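Local coordinates for Tb427.07.360- putative uncharacterized metacyclic invariant surface protein from Trypanosoma brucei (Trypanosoma brucei, PDB 5VTL) that is of unknown function but, as a metacyclic invariant surface protein with an extended helical body, probably contributes to the surface coat of the parasite, at residues H18-G23 / R137-W142; V49-D54 / K200-A205. All coordinates share one frame; numbering follows the deposited sequence.

Contact 1: H18-G23 / R137-W142; sequences HGIPFG and RGVNSW
Arg137 lays its guanidinium flat on the ring of Phe22, a cation-pi stack with centres 4.1 Å apart and planes turned only 19° from each other. The overlap is offset: NE stands 3.7 Å above the ring plane toward the rim, CZ covers the CD1–CE1 side, and the NH2 of Arg137 comes within 3.2 Å of CE1 of Phe22. An arginine suits this place because its chain, extended from CG to NE, carries the flat end group out over one face of the ring, while CG of Arg137 touches CB of Phe22. Pro135 also packs against Phe22. Gly138 follows with a turn, its N bonded to the side chain of Asn136, and leads to Val139, the apolar wedge of the loop. Its CG1 sits between the backbone N and the carbonyl carbon (chi1 65°), the crowded position, and lies 3.5 Å from the carbonyl carbon of Gly19. Gly19 and Gly23, having no side chains, let CG1 of Val139 settle directly against the helix backbone. The other branch, CG2, meets CD1 of Ile20 at 3.9 Å, the two side chains crossing at about a right angle. Asn140 then serves as N-cap of helix 141-154, its OD1 accepting from the N of Val143; the hydroxyl of Ser141 is hydrogen-bonded to OD1 of Asp175, and its backbone N to OE2 of Glu178, both on helix 157-209. The chemistry is thus divided: dispersion around Val139 and a cation-pi stack nearer solvent, where the arginine charge can probably remain hydrated, hold the loop to helix 4-58, while the hydrogen bonds of Asn140 and Ser141 serve the start of the next helix.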
ATOM      1  N   HIS A  18     -13.625  -4.938   8.950  1.00  4.81           N
ATOM      2  CA  HIS A  18     -13.939  -3.597   9.439  1.00  4.07           C
ATOM      3  C   HIS A  18     -12.737  -2.679   9.462  1.00  6.11           C
ATOM      4  O   HIS A  18     -12.878  -1.453   9.541  1.00  6.33           O
ATOM      5  CB  HIS A  18     -14.542  -3.661  10.829  1.00  8.98           C
ATOM      6  CG  HIS A  18     -15.971  -4.078  10.821  1.00  9.58           C
ATOM      7  ND1 HIS A  18     -16.377  -5.342  11.188  1.00  8.35           N
ATOM      8  CD2 HIS A  18     -17.086  -3.409  10.447  1.00  2.65           C
ATOM      9  CE1 HIS A  18     -17.692  -5.424  11.061  1.00  3.41           C
ATOM     10  NE2 HIS A  18     -18.145  -4.266  10.615  1.00 11.03           N
ATOM     11  N   GLY A  19     -11.553  -3.272   9.459  1.00  4.62           N
ATOM     12  CA  GLY A  19     -10.335  -2.492   9.420  1.00  5.52           C
ATOM     13  C   GLY A  19      -9.968  -1.955   8.052  1.00  6.20           C
ATOM     14  O   GLY A  19      -9.195  -1.013   7.957  1.00  6.20           O
ATOM     15  N   ILE A  20     -10.533  -2.542   7.004  1.00  3.84           N
ATOM     16  CA  ILE A  20     -10.168  -2.216   5.617  1.00  7.95           C
ATOM     17  C   ILE A  20     -10.269  -0.716   5.291  1.00  7.81           C
ATOM     18  O   ILE A  20      -9.355  -0.157   4.701  1.00  5.59           O
ATOM     19  CB  ILE A  20     -11.014  -3.034   4.592  1.00  9.34           C
ATOM     20  CG1 ILE A  20     -10.657  -4.536   4.638  1.00 13.76           C
ATOM     21  CG2 ILE A  20     -10.872  -2.492   3.160  1.00 10.21           C
ATOM     22  CD1 ILE A  20      -9.391  -4.927   3.993  1.00 15.73           C
ATOM     23  N   PRO A  21     -11.377  -0.059   5.681  1.00 10.04           N
ATOM     24  CA  PRO A  21     -11.466   1.384   5.395  1.00  7.47           C
ATOM     25  C   PRO A  21     -10.318   2.154   6.000  1.00  9.73           C
ATOM     26  O   PRO A  21      -9.816   3.087   5.375  1.00 13.98           O
ATOM     27  CB  PRO A  21     -12.795   1.813   6.037  1.00 11.18           C
ATOM     28  CG  PRO A  21     -13.568   0.580   6.250  1.00 13.49           C
ATOM     29  CD  PRO A  21     -12.615  -0.595   6.268  1.00  7.99           C
ATOM     30  N   PHE A  22      -9.882   1.768   7.193  1.00  7.65           N
ATOM     31  CA  PHE A  22      -8.782   2.466   7.842  1.00 10.24           C
ATOM     32  C   PHE A  22      -7.462   2.180   7.119  1.00 10.70           C
ATOM     33  O   PHE A  22      -6.664   3.086   6.879  1.00 11.96           O
ATOM     34  CB  PHE A  22      -8.682   2.081   9.313  1.00 10.93           C
ATOM     35  CG  PHE A  22      -9.903   2.428  10.108  1.00 11.05           C
ATOM     36  CD1 PHE A  22     -10.060   3.695  10.650  1.00 15.32           C
ATOM     37  CD2 PHE A  22     -10.891   1.490  10.320  1.00 11.72           C
ATOM     38  CE1 PHE A  22     -11.168   4.020  11.378  1.00 18.21           C
ATOM     39  CE2 PHE A  22     -12.010   1.814  11.054  1.00 12.59           C
ATOM     40  CZ  PHE A  22     -12.144   3.087  11.585  1.00 12.97           C
ATOM     41  N   GLY A  23      -7.228   0.925   6.761  1.00  8.68           N
ATOM     42  CA  GLY A  23      -5.979   0.579   6.128  1.00  6.38           C
ATOM     43  C   GLY A  23      -5.805   1.273   4.790  1.00  8.06           C
ATOM     44  O   GLY A  23      -4.713   1.713   4.456  1.00  7.56           O
ATOM     45  N   ARG A 137      -6.924  -2.086  12.306  1.00  4.10           N
ATOM     46  CA  ARG A 137      -6.394  -1.059  11.449  1.00  5.35           C
ATOM     47  C   ARG A 137      -5.071  -1.513  10.797  1.00  8.36           C
ATOM     48  O   ARG A 137      -4.576  -0.878   9.877  1.00  9.41           O
ATOM     49  CB  ARG A 137      -6.169   0.211  12.253  1.00  8.88           C
ATOM     50  CG  ARG A 137      -7.402   0.715  12.944  1.00 12.35           C
ATOM     51  CD  ARG A 137      -7.207   2.143  13.439  1.00 14.00           C
ATOM     52  NE  ARG A 137      -8.499   2.702  13.824  1.00 17.60           N
ATOM     53  CZ  ARG A 137      -8.740   3.995  13.985  1.00 21.06           C
ATOM     54  NH1 ARG A 137      -7.778   4.891  13.804  1.00 16.56           N
ATOM     55  NH2 ARG A 137      -9.959   4.374  14.340  1.00 31.76           N
ATOM     56  N   GLY A 138      -4.511  -2.617  11.279  1.00  7.50           N
ATOM     57  CA  GLY A 138      -3.300  -3.174  10.694  1.00  6.52           C
ATOM     58  C   GLY A 138      -3.576  -4.190   9.593  1.00  4.57           C
ATOM     59  O   GLY A 138      -2.676  -4.880   9.134  1.00  8.78           O
ATOM     60  N   VAL A 139      -4.821  -4.281   9.156  1.00  6.62           N
ATOM     61  CA  VAL A 139      -5.190  -5.240   8.123  1.00  3.32           C
ATOM     62  C   VAL A 139      -4.361  -5.039   6.840  1.00  5.85           C
ATOM     63  O   VAL A 139      -3.984  -3.923   6.495  1.00  6.19           O
ATOM     64  CB  VAL A 139      -6.717  -5.152   7.822  1.00  5.00           C
ATOM     65  CG1 VAL A 139      -7.079  -3.815   7.226  1.00  7.60           C
ATOM     66  CG2 VAL A 139      -7.179  -6.290   6.919  1.00  3.77           C
ATOM     67  N   ASN A 140      -4.059  -6.140   6.163  1.00  2.94           N
ATOM     68  CA  ASN A 140      -3.355  -6.105   4.893  1.00  4.52           C
ATOM     69  C   ASN A 140      -3.634  -7.431   4.212  1.00  5.77           C
ATOM     70  O   ASN A 140      -4.410  -8.227   4.732  1.00  6.89           O
ATOM     71  CB  ASN A 140      -1.852  -5.837   5.087  1.00  6.93           C
ATOM     72  CG  ASN A 140      -1.175  -6.828   6.027  1.00  8.82           C
ATOM     73  OD1 ASN A 140      -1.614  -7.973   6.186  1.00  5.70           O
ATOM     74  ND2 ASN A 140      -0.096  -6.396   6.641  1.00 10.94           N
ATOM     75  N   SER A 141      -3.006  -7.698   3.075  1.00  4.46           N
ATOM     76  CA  SER A 141      -3.312  -8.932   2.373  1.00  5.44           C
ATOM     77  C   SER A 141      -2.940 -10.140   3.209  1.00  3.61           C
ATOM     78  O   SER A 141      -3.621 -11.167   3.136  1.00  5.19           O
ATOM     79  CB  SER A 141      -2.606  -9.018   1.021  1.00  7.54           C
ATOM     80  OG  SER A 141      -2.971  -7.982   0.149  1.00 10.00           O
ATOM     81  N   TRP A 142      -1.876 -10.025   4.008  1.00  5.80           N
ATOM     82  CA  TRP A 142      -1.417 -11.169   4.819  1.00  8.74           C
ATOM     83  C   TRP A 142      -2.500 -11.529   5.846  1.00  5.45           C
ATOM     84  O   TRP A 142      -2.865 -12.692   6.000  1.00  4.58           O
ATOM     85  CB  TRP A 142      -0.053 -10.890   5.491  1.00  5.35           C
ATOM     86  CG  TRP A 142       0.441 -12.034   6.353  1.00  6.19           C
ATOM     87  CD1 TRP A 142       1.214 -13.108   5.955  1.00  5.93           C
ATOM     88  CD2 TRP A 142       0.196 -12.223   7.757  1.00  6.01           C
ATOM     89  NE1 TRP A 142       1.461 -13.931   7.026  1.00  7.01           N
ATOM     90  CE2 TRP A 142       0.848 -13.416   8.139  1.00  7.93           C
ATOM     91  CE3 TRP A 142      -0.509 -11.500   8.729  1.00  6.50           C
ATOM     92  CZ2 TRP A 142       0.801 -13.901   9.432  1.00  8.16           C
ATOM     93  CZ3 TRP A 142      -0.546 -11.986  10.006  1.00  9.07           C
ATOM     94  CH2 TRP A 142       0.108 -13.181  10.345  1.00  6.87           C
TER

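Contact 2: V49-D54 / K200-A205; sequences VRRAED and KAAEEA
The guanidinium of Arg51 rests with one face on the methyl of Ala202, whose CB stands 3.9 Å above the plane and over its centre. In the plane, at the edge, lies a water that accepts from NH2 of Arg51 at 3.0 Å and donates to OE2 of Glu203 at 2.9 Å, so the two opposite charges are joined through it. Arg51 and Glu203 run side by side, pointing the same way, with guanidinium and carboxylate planes 56° apart; their nearest charged atoms, NH1 of Arg51 and OE2 of Glu203, remain 5.0 Å from each other. A bend at chi3 (59°) turns NE of the arginine out of the line of its aliphatic chain, and its CB also touches the Ala202 methyl. The strongest polar partner of Arg51 is Glu206, on helix 157-209 three residues past Glu203, whose OE1 forms a salt bridge with NH1 of Arg51. Beneath this polar border the helices meet through alanines: the CA atoms of Ala52 and Ala202 are 4.7 Å apart, and the methyls of Ala52 and Ala205 touch at 4.3 Å. Such small residues allow the axes of 49-54 and 200-205 to approach to 8.3 Å, at 21° to each other. Val66 and Ala65 of helix 63-102 pack on Ala52 and Ala205 respectively, so the seam belongs to a three-helix bundle. Chemically, close packing depends on the methyls, whereas Arg51, apolar along its stem and charged at its end, covers the seam and ties it to the acidic residues of helix 157-209, one directly and one through water.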
ATOM      1  N   VAL A  49      20.661  20.690 -13.203  1.00  9.08           N
ATOM      2  CA  VAL A  49      20.898  21.006 -14.609  1.00  9.21           C
ATOM      3  C   VAL A  49      21.241  22.498 -14.738  1.00 14.98           C
ATOM      4  O   VAL A  49      22.195  22.863 -15.410  1.00  8.66           O
ATOM      5  CB  VAL A  49      19.688  20.615 -15.528  1.00 10.08           C
ATOM      6  CG1 VAL A  49      19.790  21.238 -16.899  1.00  7.92           C
ATOM      7  CG2 VAL A  49      19.578  19.079 -15.687  1.00  8.89           C
ATOM      8  N   ARG A  50      20.473  23.360 -14.083  1.00  9.04           N
ATOM      9  CA  ARG A  50      20.776  24.793 -14.117  1.00  9.25           C
ATOM     10  C   ARG A  50      22.185  25.069 -13.611  1.00  8.57           C
ATOM     11  O   ARG A  50      22.944  25.816 -14.228  1.00 13.55           O
ATOM     12  CB  ARG A  50      19.765  25.591 -13.293  1.00 16.31           C
ATOM     13  CG  ARG A  50      20.027  27.096 -13.314  1.00 19.07           C
ATOM     14  CD  ARG A  50      19.186  27.844 -12.314  1.00 16.93           C
ATOM     15  NE  ARG A  50      19.327  27.313 -10.964  1.00 18.41           N
ATOM     16  CZ  ARG A  50      20.378  27.515 -10.176  1.00 22.41           C
ATOM     17  NH1 ARG A  50      21.410  28.218 -10.606  1.00 27.94           N
ATOM     18  NH2 ARG A  50      20.408  26.985  -8.962  1.00 23.98           N
ATOM     19  N   ARG A  51      22.542  24.470 -12.486  1.00  8.75           N
ATOM     20  CA  ARG A  51      23.868  24.670 -11.923  1.00 11.53           C
ATOM     21  C   ARG A  51      24.979  24.239 -12.869  1.00 12.80           C
ATOM     22  O   ARG A  51      25.972  24.946 -13.052  1.00  8.10           O
ATOM     23  CB  ARG A  51      23.971  23.919 -10.607  1.00 11.00           C
ATOM     24  CG  ARG A  51      23.142  24.537  -9.488  1.00 10.81           C
ATOM     25  CD  ARG A  51      23.128  23.630  -8.293  1.00 11.87           C
ATOM     26  NE  ARG A  51      24.473  23.373  -7.775  1.00 13.30           N
ATOM     27  CZ  ARG A  51      24.754  22.465  -6.840  1.00 15.30           C
ATOM     28  NH1 ARG A  51      25.997  22.308  -6.402  1.00 18.46           N
ATOM     29  NH2 ARG A  51      23.789  21.703  -6.339  1.00 17.10           N
ATOM     30  N   ALA A  52      24.807  23.075 -13.475  1.00  9.05           N
ATOM     31  CA  ALA A  52      25.800  22.542 -14.398  1.00 10.13           C
ATOM     32  C   ALA A  52      25.916  23.415 -15.635  1.00  9.34           C
ATOM     33  O   ALA A  52      27.017  23.677 -16.117  1.00  8.59           O
ATOM     34  CB  ALA A  52      25.435  21.113 -14.772  1.00 12.64           C
ATOM     35  N   GLU A  53      24.784  23.869 -16.162  1.00 10.52           N
ATOM     36  CA  GLU A  53      24.790  24.754 -17.323  1.00 15.86           C
ATOM     37  C   GLU A  53      25.596  26.028 -17.041  1.00 18.68           C
ATOM     38  O   GLU A  53      26.357  26.499 -17.891  1.00 17.57           O
ATOM     39  CB  GLU A  53      23.363  25.142 -17.718  1.00  9.40           C
ATOM     40  CG  GLU A  53      22.561  24.020 -18.340  1.00 14.54           C
ATOM     41  CD  GLU A  53      21.116  24.391 -18.611  1.00 15.67           C
ATOM     42  OE1 GLU A  53      20.492  23.705 -19.450  1.00 15.80           O
ATOM     43  OE2 GLU A  53      20.616  25.368 -18.009  1.00 15.91           O
ATOM     44  N   ASP A  54      25.427  26.574 -15.844  1.00 10.93           N
ATOM     45  CA  ASP A  54      26.100  27.814 -15.479  1.00 13.38           C
ATOM     46  C   ASP A  54      27.600  27.615 -15.352  1.00 17.67           C
ATOM     47  O   ASP A  54      28.377  28.464 -15.786  1.00 18.05           O
ATOM     48  CB  ASP A  54      25.524  28.366 -14.188  1.00 13.20           C
ATOM     49  CG  ASP A  54      24.115  28.918 -14.369  1.00 16.33           C
ATOM     50  OD1 ASP A  54      23.617  28.933 -15.515  1.00 17.43           O
ATOM     51  OD2 ASP A  54      23.511  29.362 -13.371  1.00 19.55           O
ATOM     52  N   LYS A 200      25.452  15.212  -7.991  1.00 10.05           N
ATOM     53  CA  LYS A 200      26.867  14.908  -8.093  1.00  8.15           C
ATOM     54  C   LYS A 200      27.484  15.476  -9.366  1.00  6.97           C
ATOM     55  O   LYS A 200      28.633  15.918  -9.359  1.00  6.89           O
ATOM     56  CB  LYS A 200      27.093  13.406  -8.024  1.00  9.45           C
ATOM     57  CG  LYS A 200      26.820  12.796  -6.675  1.00 11.65           C
ATOM     58  CD  LYS A 200      26.972  11.277  -6.725  1.00 10.81           C
ATOM     59  CE  LYS A 200      26.463  10.564  -5.448  1.00 20.00           C
ATOM     60  NZ  LYS A 200      27.318  10.860  -4.271  1.00 31.44           N
ATOM     61  N   ALA A 201      26.729  15.458 -10.466  1.00  6.99           N
ATOM     62  CA  ALA A 201      27.157  16.099 -11.711  1.00  8.22           C
ATOM     63  C   ALA A 201      27.328  17.603 -11.551  1.00 10.91           C
ATOM     64  O   ALA A 201      28.346  18.174 -11.973  1.00  8.99           O
ATOM     65  CB  ALA A 201      26.165  15.817 -12.812  1.00  8.51           C
ATOM     66  N   ALA A 202      26.337  18.250 -10.935  1.00  7.56           N
ATOM     67  CA  ALA A 202      26.417  19.685 -10.723  1.00  5.63           C
ATOM     68  C   ALA A 202      27.624  20.000  -9.846  1.00  9.64           C
ATOM     69  O   ALA A 202      28.343  20.969 -10.087  1.00 11.23           O
ATOM     70  CB  ALA A 202      25.158  20.211 -10.085  1.00  9.18           C
ATOM     71  N   GLU A 203      27.847  19.174  -8.836  1.00  8.06           N
ATOM     72  CA  GLU A 203      28.924  19.434  -7.872  1.00 12.33           C
ATOM     73  C   GLU A 203      30.269  19.311  -8.567  1.00 18.24           C
ATOM     74  O   GLU A 203      31.192  20.113  -8.336  1.00 12.59           O
ATOM     75  CB  GLU A 203      28.833  18.470  -6.693  1.00  9.58           C
ATOM     76  CG  GLU A 203      27.685  18.834  -5.762  1.00 16.89           C
ATOM     77  CD  GLU A 203      27.447  17.818  -4.679  1.00 21.08           C
ATOM     78  OE1 GLU A 203      28.097  16.747  -4.713  1.00 17.56           O
ATOM     79  OE2 GLU A 203      26.597  18.103  -3.796  1.00 13.27           O
ATOM     80  N   GLU A 204      30.380  18.309  -9.429  1.00 10.19           N
ATOM     81  CA  GLU A 204      31.624  18.112 -10.186  1.00 10.13           C
ATOM     82  C   GLU A 204      31.872  19.260 -11.129  1.00 15.17           C
ATOM     83  O   GLU A 204      32.995  19.765 -11.221  1.00 16.92           O
ATOM     84  CB  GLU A 204      31.605  16.795 -10.972  1.00 13.96           C
ATOM     85  CG  GLU A 204      32.976  16.468 -11.601  1.00 17.96           C
ATOM     86  CD  GLU A 204      32.955  15.336 -12.612  1.00 30.48           C
ATOM     87  OE1 GLU A 204      33.443  15.570 -13.746  1.00 28.54           O
ATOM     88  OE2 GLU A 204      32.496  14.215 -12.288  1.00 24.34           O
ATOM     89  N   ALA A 205      30.827  19.664 -11.844  1.00 10.94           N
ATOM     90  CA  ALA A 205      30.908  20.774 -12.773  1.00 12.46           C
ATOM     91  C   ALA A 205      31.393  22.024 -12.068  1.00 11.45           C
ATOM     92  O   ALA A 205      32.250  22.755 -12.573  1.00 14.12           O
ATOM     93  CB  ALA A 205      29.554  21.051 -13.379  1.00  9.57           C
TER
HETATM   94  O   HOH W   1      25.125  20.551  -3.968  1.00 21.23           O

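Both contacts use helix 4-58, about a third of the way along in contact 1 and near its end in contact 2, so this one long helix connects them. Their centres are about 46 Å apart and their nearest atoms about 34 Å, too far for any direct touch. The centre of contact 1 lies about 11 Å from that of the chain, and the centre of contact 2 about 36 Å, toward the far end of the rod. The partners follow each other in sequence: the loop of 137-142 opens helix 141-154, and helix 157-209 comes next, carrying 200-205. A loop fitted against glycines thus contrasts with a helix packed through alanines; no active site or ligand is known to relate them.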